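Local coordinates for protein tyrocidine synthetase 3 (Brevibacillus brevis, PDB 2JGP) that takes part in nonribosomal synthesis of the antibiotic tyrocidine, here as a peptidyl carrier domain joined to a condensation domain that probably forms the peptide bond, at residues Q21-P26 against D32-L37; A335-L340 against L465-T470. One frame throughout, in Å; residues are numbered along the deposited sequence.

Contact 1 (Q21-P26 against D32-L37); sequences QVLNVP and DDFFAL
L23, in the last turn of helix 10-23, meets F34 and L37 of the following loop with its branched end, a compact case of a loop being tied back to the helix it has just left. The leucine's CG stands anti to its carbonyl carbon (chi1 -66°), a setting that, with the extended second torsion, presents both methyls to the loop. CD2 of L23 lies 3.7 Å from CE1 of F34, approaching the ring obliquely, while CD1 of L23 rests 3.8 Å from CB of L37, where the two leucine side chains cross at nearly a right angle. F34 leaves its backbone pointing neither at the helix nor away from it; with CG anti to the backbone N (chi1 -174°), the ring swings round so that its CE1 and CZ corner reaches the leucine. N24, with positive phi, breaks the helical run, and V25 comes back toward the loop, its CG2 4.2 Å from the carbonyl O of L37.

D33 helps to fix the turn: its OD1 accepts from F35 N at 2.8 Å (an Asx turn) and from A36 N at 3.0 Å, the two donors coming from opposite faces of the carboxylate plane. W19 meets the F34 ring edge-to-face, and A44 and V47 of helix 41-55 also touch F34, so the ring sits among the carrier domain's helices. No hydrogen bond joins the two segments: their association is almost entirely apolar, which implies that shape and burial hold them together, while polar bonds in and around the loop help to set its form.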
ATOM      1  N   GLN A  21     -14.971  23.304  -2.550  1.00 62.85           N
ATOM      2  CA  GLN A  21     -15.401  23.827  -3.849  1.00 63.10           C
ATOM      3  C   GLN A  21     -16.757  24.520  -3.780  1.00 62.64           C
ATOM      4  O   GLN A  21     -16.920  25.641  -4.282  1.00 62.15           O
ATOM      5  CB  GLN A  21     -15.456  22.700  -4.879  1.00 63.41           C
ATOM      6  CG  GLN A  21     -14.091  22.109  -5.222  1.00 65.47           C
ATOM      7  CD  GLN A  21     -13.092  23.159  -5.687  1.00 68.07           C
ATOM      8  OE1 GLN A  21     -11.981  23.252  -5.158  1.00 71.81           O
ATOM      9  NE2 GLN A  21     -13.487  23.963  -6.668  1.00 69.10           N
ATOM     10  N   VAL A  22     -17.725  23.857  -3.156  1.00 62.26           N
ATOM     11  CA  VAL A  22     -19.088  24.382  -3.090  1.00 62.33           C
ATOM     12  C   VAL A  22     -19.174  25.638  -2.213  1.00 62.31           C
ATOM     13  O   VAL A  22     -19.805  26.627  -2.598  1.00 62.21           O
ATOM     14  CB  VAL A  22     -20.071  23.322  -2.560  1.00 62.41           C
ATOM     15  CG1 VAL A  22     -21.422  23.964  -2.223  1.00 62.75           C
ATOM     16  CG2 VAL A  22     -20.233  22.193  -3.581  1.00 62.19           C
ATOM     17  N   LEU A  23     -18.531  25.596  -1.049  1.00 62.35           N
ATOM     18  CA  LEU A  23     -18.563  26.723  -0.109  1.00 62.64           C
ATOM     19  C   LEU A  23     -17.548  27.824  -0.423  1.00 62.52           C
ATOM     20  O   LEU A  23     -17.683  28.941   0.082  1.00 62.40           O
ATOM     21  CB  LEU A  23     -18.338  26.245   1.327  1.00 62.62           C
ATOM     22  CG  LEU A  23     -19.423  25.357   1.935  1.00 62.83           C
ATOM     23  CD1 LEU A  23     -18.982  24.837   3.294  1.00 63.43           C
ATOM     24  CD2 LEU A  23     -20.740  26.122   2.050  1.00 62.60           C
ATOM     25  N   ASN A  24     -16.547  27.509  -1.246  1.00 62.46           N
ATOM     26  CA  ASN A  24     -15.402  28.393  -1.469  1.00 62.62           C
ATOM     27  C   ASN A  24     -14.742  28.752  -0.139  1.00 62.80           C
ATOM     28  O   ASN A  24     -14.510  29.917   0.165  1.00 62.53           O
ATOM     29  CB  ASN A  24     -15.802  29.660  -2.243  1.00 62.75           C
ATOM     30  CG  ASN A  24     -14.602  30.520  -2.621  1.00 63.11           C
ATOM     31  OD1 ASN A  24     -13.476  30.027  -2.705  1.00 64.71           O
ATOM     32  ND2 ASN A  24     -14.836  31.811  -2.831  1.00 62.89           N
ATOM     33  N   VAL A  25     -14.467  27.729   0.660  1.00 63.06           N
ATOM     34  CA  VAL A  25     -13.769  27.893   1.922  1.00 63.53           C
ATOM     35  C   VAL A  25     -12.614  26.894   1.911  1.00 64.14           C
ATOM     36  O   VAL A  25     -12.802  25.749   1.498  1.00 63.97           O
ATOM     37  CB  VAL A  25     -14.709  27.629   3.112  1.00 63.57           C
ATOM     38  CG1 VAL A  25     -13.951  27.669   4.404  1.00 63.62           C
ATOM     39  CG2 VAL A  25     -15.841  28.658   3.140  1.00 63.83           C
ATOM     40  N   PRO A  26     -11.412  27.318   2.339  1.00 64.81           N
ATOM     41  CA  PRO A  26     -10.256  26.414   2.319  1.00 65.15           C
ATOM     42  C   PRO A  26     -10.098  25.547   3.571  1.00 65.55           C
ATOM     43  O   PRO A  26     -10.598  25.898   4.632  1.00 66.06           O
ATOM     44  CB  PRO A  26      -9.080  27.387   2.198  1.00 65.35           C
ATOM     45  CG  PRO A  26      -9.543  28.617   2.927  1.00 65.28           C
ATOM     46  CD  PRO A  26     -11.047  28.660   2.839  1.00 64.74           C
ATOM     47  N   ASP A  32     -15.489  20.032  10.832  1.00 64.25           N
ATOM     48  CA  ASP A  32     -16.184  21.210  10.303  1.00 64.67           C
ATOM     49  C   ASP A  32     -17.665  20.919  10.056  1.00 64.39           C
ATOM     50  O   ASP A  32     -18.019  19.841   9.594  1.00 64.26           O
ATOM     51  CB  ASP A  32     -15.510  21.723   9.028  1.00 65.00           C
ATOM     52  CG  ASP A  32     -14.259  22.552   9.320  1.00 66.83           C
ATOM     53  OD1 ASP A  32     -14.323  23.481  10.157  1.00 69.49           O
ATOM     54  OD2 ASP A  32     -13.214  22.289   8.700  1.00 69.81           O
ATOM     55  N   ASP A  33     -18.511  21.890  10.394  1.00 64.39           N
ATOM     56  CA  ASP A  33     -19.961  21.784  10.235  1.00 64.40           C
ATOM     57  C   ASP A  33     -20.374  22.654   9.049  1.00 64.49           C
ATOM     58  O   ASP A  33     -20.028  23.840   8.989  1.00 64.14           O
ATOM     59  CB  ASP A  33     -20.665  22.229  11.525  1.00 64.67           C
ATOM     60  CG  ASP A  33     -22.188  22.218  11.413  1.00 64.87           C
ATOM     61  OD1 ASP A  33     -22.750  23.018  10.637  1.00 65.68           O
ATOM     62  OD2 ASP A  33     -22.831  21.417  12.123  1.00 66.62           O
ATOM     63  N   PHE A  34     -21.110  22.054   8.114  1.00 64.46           N
ATOM     64  CA  PHE A  34     -21.484  22.703   6.849  1.00 64.46           C
ATOM     65  C   PHE A  34     -22.178  24.049   7.050  1.00 64.68           C
ATOM     66  O   PHE A  34     -21.914  25.016   6.333  1.00 64.89           O
ATOM     67  CB  PHE A  34     -22.402  21.779   6.036  1.00 64.27           C
ATOM     68  CG  PHE A  34     -22.717  22.303   4.666  1.00 63.89           C
ATOM     69  CD1 PHE A  34     -21.787  22.201   3.644  1.00 63.11           C
ATOM     70  CD2 PHE A  34     -23.935  22.919   4.406  1.00 63.89           C
ATOM     71  CE1 PHE A  34     -22.064  22.695   2.380  1.00 63.26           C
ATOM     72  CE2 PHE A  34     -24.222  23.418   3.143  1.00 63.67           C
ATOM     73  CZ  PHE A  34     -23.283  23.304   2.129  1.00 63.56           C
ATOM     74  N   PHE A  35     -23.048  24.105   8.045  1.00 64.76           N
ATOM     75  CA  PHE A  35     -23.857  25.282   8.294  1.00 65.20           C
ATOM     76  C   PHE A  35     -23.084  26.317   9.111  1.00 65.37           C
ATOM     77  O   PHE A  35     -23.256  27.520   8.912  1.00 65.75           O
ATOM     78  CB  PHE A  35     -25.175  24.855   8.939  1.00 65.32           C
ATOM     79  CG  PHE A  35     -25.914  23.828   8.124  1.00 65.43           C
ATOM     80  CD1 PHE A  35     -25.732  22.471   8.357  1.00 65.83           C
ATOM     81  CD2 PHE A  35     -26.743  24.221   7.081  1.00 65.93           C
ATOM     82  CE1 PHE A  35     -26.387  21.523   7.583  1.00 65.83           C
ATOM     83  CE2 PHE A  35     -27.406  23.280   6.308  1.00 66.09           C
ATOM     84  CZ  PHE A  35     -27.223  21.927   6.554  1.00 66.15           C
ATOM     85  N   ALA A  36     -22.204  25.855   9.995  1.00 65.68           N
ATOM     86  CA  ALA A  36     -21.282  26.757  10.696  1.00 65.80           C
ATOM     87  C   ALA A  36     -20.332  27.438   9.704  1.00 65.82           C
ATOM     88  O   ALA A  36     -19.955  28.596   9.901  1.00 65.20           O
ATOM     89  CB  ALA A  36     -20.486  26.005  11.760  1.00 65.89           C
ATOM     90  N   LEU A  37     -19.958  26.720   8.644  1.00 65.63           N
ATOM     91  CA  LEU A  37     -19.073  27.256   7.604  1.00 65.86           C
ATOM     92  C   LEU A  37     -19.776  28.235   6.657  1.00 65.75           C
ATOM     93  O   LEU A  37     -19.132  28.820   5.783  1.00 65.91           O
ATOM     94  CB  LEU A  37     -18.430  26.117   6.791  1.00 65.90           C
ATOM     95  CG  LEU A  37     -17.380  25.248   7.497  1.00 66.68           C
ATOM     96  CD1 LEU A  37     -16.921  24.125   6.575  1.00 66.81           C
ATOM     97  CD2 LEU A  37     -16.181  26.063   7.988  1.00 67.29           C
TER

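Contact 2 (A335-L340 against L465-T470); sequences AAYNVL and LTFSAT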
ATOM      1  N   ALA A 335       7.137  15.134   0.747  1.00 55.88           N
ATOM      2  CA  ALA A 335       7.514  16.452   0.270  1.00 55.91           C
ATOM      3  C   ALA A 335       9.036  16.615   0.291  1.00 55.96           C
ATOM      4  O   ALA A 335       9.627  17.042  -0.696  1.00 56.60           O
ATOM      5  CB  ALA A 335       6.840  17.534   1.120  1.00 55.59           C
ATOM      6  N   ALA A 336       9.662  16.262   1.413  1.00 56.05           N
ATOM      7  CA  ALA A 336      11.121  16.337   1.550  1.00 56.35           C
ATOM      8  C   ALA A 336      11.819  15.416   0.549  1.00 56.37           C
ATOM      9  O   ALA A 336      12.878  15.742   0.015  1.00 56.83           O
ATOM     10  CB  ALA A 336      11.547  15.980   2.977  1.00 56.14           C
ATOM     11  N   TYR A 337      11.215  14.262   0.296  1.00 56.69           N
ATOM     12  CA  TYR A 337      11.775  13.320  -0.657  1.00 56.69           C
ATOM     13  C   TYR A 337      11.738  13.910  -2.069  1.00 56.72           C
ATOM     14  O   TYR A 337      12.722  13.819  -2.804  1.00 57.23           O
ATOM     15  CB  TYR A 337      11.043  11.979  -0.575  1.00 56.97           C
ATOM     16  CG  TYR A 337      11.626  10.913  -1.468  1.00 56.77           C
ATOM     17  CD1 TYR A 337      12.956  10.525  -1.340  1.00 56.99           C
ATOM     18  CD2 TYR A 337      10.846  10.283  -2.432  1.00 57.19           C
ATOM     19  CE1 TYR A 337      13.499   9.542  -2.163  1.00 56.96           C
ATOM     20  CE2 TYR A 337      11.383   9.301  -3.258  1.00 57.40           C
ATOM     21  CZ  TYR A 337      12.706   8.933  -3.112  1.00 57.04           C
ATOM     22  OH  TYR A 337      13.246   7.964  -3.930  1.00 58.15           O
ATOM     23  N   ASN A 338      10.628  14.546  -2.435  1.00 56.60           N
ATOM     24  CA  ASN A 338      10.540  15.235  -3.729  1.00 56.84           C
ATOM     25  C   ASN A 338      11.603  16.323  -3.944  1.00 56.94           C
ATOM     26  O   ASN A 338      12.142  16.459  -5.048  1.00 56.70           O
ATOM     27  CB  ASN A 338       9.153  15.834  -3.950  1.00 56.74           C
ATOM     28  CG  ASN A 338       8.180  14.841  -4.533  1.00 56.49           C
ATOM     29  OD1 ASN A 338       7.931  14.841  -5.740  1.00 56.95           O
ATOM     30  ND2 ASN A 338       7.626  13.989  -3.685  1.00 55.07           N
ATOM     31  N   VAL A 339      11.901  17.104  -2.907  1.00 57.31           N
ATOM     32  CA  VAL A 339      12.959  18.123  -3.031  1.00 57.77           C
ATOM     33  C   VAL A 339      14.354  17.478  -3.132  1.00 57.70           C
ATOM     34  O   VAL A 339      15.210  17.967  -3.869  1.00 57.79           O
ATOM     35  CB  VAL A 339      12.894  19.253  -1.946  1.00 58.19           C
ATOM     36  CG1 VAL A 339      12.060  18.864  -0.739  1.00 59.39           C
ATOM     37  CG2 VAL A 339      14.296  19.730  -1.534  1.00 57.72           C
ATOM     38  N   LEU A 340      14.555  16.365  -2.426  1.00 57.52           N
ATOM     39  CA  LEU A 340      15.789  15.580  -2.530  1.00 57.61           C
ATOM     40  C   LEU A 340      16.024  15.146  -3.978  1.00 57.22           C
ATOM     41  O   LEU A 340      17.095  15.382  -4.543  1.00 57.09           O
ATOM     42  CB  LEU A 340      15.708  14.342  -1.631  1.00 57.77           C
ATOM     43  CG  LEU A 340      16.981  13.656  -1.098  1.00 59.17           C
ATOM     44  CD1 LEU A 340      16.823  12.149  -1.147  1.00 58.47           C
ATOM     45  CD2 LEU A 340      18.260  14.080  -1.781  1.00 59.86           C
ATOM     46  N   LEU A 465      15.414   3.032  -7.100  1.00 58.35           N
ATOM     47  CA  LEU A 465      15.526   2.962  -5.659  1.00 58.80           C
ATOM     48  C   LEU A 465      14.166   3.073  -4.977  1.00 58.47           C
ATOM     49  O   LEU A 465      13.232   3.678  -5.511  1.00 57.98           O
ATOM     50  CB  LEU A 465      16.511   4.020  -5.138  1.00 59.43           C
ATOM     51  CG  LEU A 465      16.077   5.481  -5.037  1.00 60.48           C
ATOM     52  CD1 LEU A 465      15.456   5.735  -3.693  1.00 62.14           C
ATOM     53  CD2 LEU A 465      17.277   6.407  -5.230  1.00 61.54           C
ATOM     54  N   THR A 466      14.061   2.433  -3.816  1.00 58.35           N
ATOM     55  CA  THR A 466      12.880   2.518  -2.974  1.00 58.57           C
ATOM     56  C   THR A 466      13.302   3.159  -1.665  1.00 59.04           C
ATOM     57  O   THR A 466      14.195   2.649  -0.981  1.00 58.36           O
ATOM     58  CB  THR A 466      12.291   1.129  -2.692  1.00 58.75           C
ATOM     59  OG1 THR A 466      11.828   0.554  -3.919  1.00 58.16           O
ATOM     60  CG2 THR A 466      11.139   1.218  -1.701  1.00 58.63           C
ATOM     61  N   PHE A 467      12.665   4.282  -1.334  1.00 59.21           N
ATOM     62  CA  PHE A 467      13.012   5.067  -0.159  1.00 60.13           C
ATOM     63  C   PHE A 467      11.985   4.734   0.916  1.00 60.73           C
ATOM     64  O   PHE A 467      10.794   4.904   0.691  1.00 60.29           O
ATOM     65  CB  PHE A 467      12.968   6.559  -0.511  1.00 60.35           C
ATOM     66  CG  PHE A 467      13.345   7.470   0.624  1.00 61.07           C
ATOM     67  CD1 PHE A 467      14.617   8.015   0.697  1.00 61.89           C
ATOM     68  CD2 PHE A 467      12.423   7.797   1.612  1.00 61.77           C
ATOM     69  CE1 PHE A 467      14.966   8.861   1.737  1.00 61.49           C
ATOM     70  CE2 PHE A 467      12.769   8.639   2.652  1.00 61.92           C
ATOM     71  CZ  PHE A 467      14.042   9.172   2.712  1.00 62.08           C
ATOM     72  N   SER A 468      12.445   4.238   2.061  1.00 61.62           N
ATOM     73  CA  SER A 468      11.561   3.781   3.129  1.00 62.69           C
ATOM     74  C   SER A 468      11.857   4.490   4.443  1.00 63.36           C
ATOM     75  O   SER A 468      12.972   4.411   4.958  1.00 63.82           O
ATOM     76  CB  SER A 468      11.714   2.278   3.340  1.00 62.69           C
ATOM     77  OG  SER A 468      11.219   1.561   2.224  1.00 64.61           O
ATOM     78  N   ALA A 469      10.861   5.183   4.984  1.00 63.86           N
ATOM     79  CA  ALA A 469      10.971   5.759   6.318  1.00 64.43           C
ATOM     80  C   ALA A 469      10.254   4.827   7.295  1.00 65.07           C
ATOM     81  O   ALA A 469       9.146   4.369   7.017  1.00 64.96           O
ATOM     82  CB  ALA A 469      10.363   7.152   6.346  1.00 64.29           C
ATOM     83  N   THR A 470      10.898   4.522   8.417  1.00 66.07           N
ATOM     84  CA  THR A 470      10.306   3.654   9.434  1.00 67.09           C
ATOM     85  C   THR A 470      10.436   4.285  10.819  1.00 68.16           C
ATOM     86  O   THR A 470      11.542   4.581  11.269  1.00 68.12           O
ATOM     87  CB  THR A 470      10.972   2.263   9.437  1.00 67.17           C
ATOM     88  OG1 THR A 470      10.859   1.679   8.133  1.00 67.17           O
ATOM     89  CG2 THR A 470      10.312   1.345  10.457  1.00 67.21           C
TER
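Within 335-340, Y337 carries almost all of the contact with 465-470, chiefly through the CD1, CE1 and CZ side of its ring and its hydroxyl. Two alanines precede it: A335 faces F387, L391 and V394 of helix 387-403, and A336 touches F499 of helix 489-508. At Y337 the side chain turns to the sheet, CG anti to the backbone N (chi1 -176°), and runs beside that of F467, the two pointing opposite ways. The ring centroids of Y337 and F467 are 4.5 Å apart and the planes lie at 34°, an oblique pairing in which CD1 of Y337 sits over one face of the F467 ring, toward its rim. The closest approach of the two rings is 3.4 Å, from CE1 of Y337 to CD1 of F467, and CB of F467 packs 3.5 Å from CZ of Y337. At the edge of the tyrosine ring, near its plane, comes CD1 of L465, only 3.1 Å from OH of Y337, a tight fit for a methyl against a hydroxyl. That buried hydroxyl is satisfied by a hydrogen bond with OG1 of T430, which is also bonded to O of L465; one threonine thus ties the tyrosine end to the strand's backbone.

Further along, N338 touches F390 of helix 387-403, and L340 turns toward the strand and touches F495 and I502 of helix 489-508. Such helices against a mixed four-stranded sheet belong to one of the two chloramphenicol-acetyltransferase-like halves of a condensation domain, in the CoA-dependent acyltransferase clan.

Set side by side, the contacts illustrate how the same apolar principle works at two depths. Contact 1 is local, closing a short loop onto its preceding helix in the carrier domain, far from the centre of the chain and only partly buried. Contact 2 is long-range: it joins segments of a helix and a strand whose nearest ends are 125 residues apart, and every touching residue is buried. The centres of contacts 1 and 2 are about 34 Å apart, and they share no secondary-structure element. Aliphatic branches do most of the work in contact 1, with no hydrogen bond across it; D33 bonds inside its own segment and D32 to R1. Contact 2 relies on two aromatic rings and a buried hydroxyl bonded to an adjoining strand.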